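Local coordinates for protein transcriptional regulator (PDB 5CYV) that binds p-coumaroyl-CoA and probably acts as a DNA-binding, MarR-family transcriptional regulator of p-hydroxycinnamate metabolism, at residues D108-A111 with R112-A116. Residues are numbered along the deposited sequence; the frame is centred on the assembly and turned at random.
Sequences DAKA and RVDAA
Two i to i+4 salt bridges, Asp108 with Arg112 and Lys110 with Asp114, link successive turns within helix 100-121. In the first, the guanidinium grips the carboxylate side-on with two nitrogens. Arg112 NE donates to Asp108 OD2 at 2.9 Å and almost straight, N-H...O 174°; this oxygen lies in the guanidinium plane, although NE meets it from above the carboxylate plane. Arg112 NH2 reaches the syn lone pair of Asp108 OD1 at 3.2 Å, with a more bent angle of 141°. The two flat groups are turned 51° apart, consistent with one straight bond and one bent one. Arg112 CG stands beside its own backbone N, 3.4 Å from Asp108 O, and the extended chain from there carries NE to the carboxylate.

In the second bridge, Lys110 NZ meets the syn lone pair of Asp114 OD1 at 2.7 Å. The lysine chain bends only at its last torsion, turning the ammonium to the carboxylate; NZ also makes a weak hydrogen bond to Gln5 of the second subunit.

Backbone bonds maintain the alpha-helical repeat, among them Val113 N to Ala109 O at 2.9 Å. Val113 CG2 packs 3.2 Å from Ala109 O, and both residues touch Leu30 and Tyr40.

The chemistry thus divides by face: ion pairs link partly exposed residues one turn apart, and would be expected to favour the helix, while buried Val113 presents an apolar side chain to bound p-coumaroyl-CoA.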
# COMPACT_ATOMS: atom_id res chain seq x y z
N ASP B 108 13.51 -14.99 -12.09
CA ASP B 108 12.19 -15.32 -12.67
C ASP B 108 11.11 -14.44 -12.04
O ASP B 108 10.28 -13.83 -12.73
CB ASP B 108 11.92 -16.79 -12.44
CG ASP B 108 10.56 -17.19 -12.91
OD1 ASP B 108 10.43 -17.52 -14.14
OD2 ASP B 108 9.63 -17.19 -12.06
N ALA B 109 11.15 -14.34 -10.72
CA ALA B 109 10.12 -13.61 -10.03
C ALA B 109 10.16 -12.10 -10.30
O ALA B 109 9.10 -11.46 -10.44
CB ALA B 109 10.27 -13.88 -8.48
N LYS B 110 11.39 -11.54 -10.39
CA LYS B 110 11.48 -10.12 -10.63
C LYS B 110 11.02 -9.79 -12.07
O LYS B 110 10.46 -8.74 -12.28
CB LYS B 110 12.89 -9.62 -10.43
CG LYS B 110 12.87 -8.08 -10.57
CD LYS B 110 14.03 -7.47 -9.88
CE LYS B 110 14.34 -6.09 -10.47
NZ LYS B 110 13.20 -5.15 -10.58
N ALA B 111 11.28 -10.71 -13.00
CA ALA B 111 10.79 -10.48 -14.38
C ALA B 111 9.24 -10.40 -14.34
O ALA B 111 8.64 -9.51 -14.99
CB ALA B 111 11.26 -11.58 -15.29
N ARG B 112 8.59 -11.32 -13.65
CA ARG B 112 7.12 -11.27 -13.50
C ARG B 112 6.62 -10.03 -12.83
O ARG B 112 5.68 -9.38 -13.32
CB ARG B 112 6.63 -12.51 -12.70
CG ARG B 112 6.96 -13.82 -13.44
CD ARG B 112 6.58 -15.04 -12.53
NE ARG B 112 7.15 -16.24 -13.10
CZ ARG B 112 6.66 -16.91 -14.14
NH1 ARG B 112 5.50 -16.55 -14.71
NH2 ARG B 112 7.35 -17.94 -14.65
N VAL B 113 7.27 -9.66 -11.73
CA VAL B 113 6.84 -8.48 -11.00
C VAL B 113 7.11 -7.18 -11.79
O VAL B 113 6.20 -6.35 -11.88
CB VAL B 113 7.55 -8.47 -9.61
CG1 VAL B 113 7.35 -7.15 -8.96
CG2 VAL B 113 7.03 -9.65 -8.74
N ASP B 114 8.25 -7.10 -12.48
CA ASP B 114 8.52 -5.95 -13.34
C ASP B 114 7.38 -5.77 -14.39
O ASP B 114 6.87 -4.67 -14.65
CB ASP B 114 9.86 -6.09 -14.11
CG ASP B 114 11.13 -5.84 -13.23
OD1 ASP B 114 10.98 -5.43 -12.08
OD2 ASP B 114 12.24 -6.08 -13.77
N ALA B 115 6.99 -6.88 -15.01
CA ALA B 115 6.00 -6.78 -16.08
C ALA B 115 4.66 -6.41 -15.52
O ALA B 115 3.91 -5.63 -16.21
CB ALA B 115 5.90 -8.12 -16.82
N ALA B 116 4.36 -6.96 -14.33
CA ALA B 116 3.12 -6.66 -13.66
C ALA B 116 3.09 -5.17 -13.26
O ALA B 116 2.04 -4.58 -13.38
CB ALA B 116 2.96 -7.55 -12.46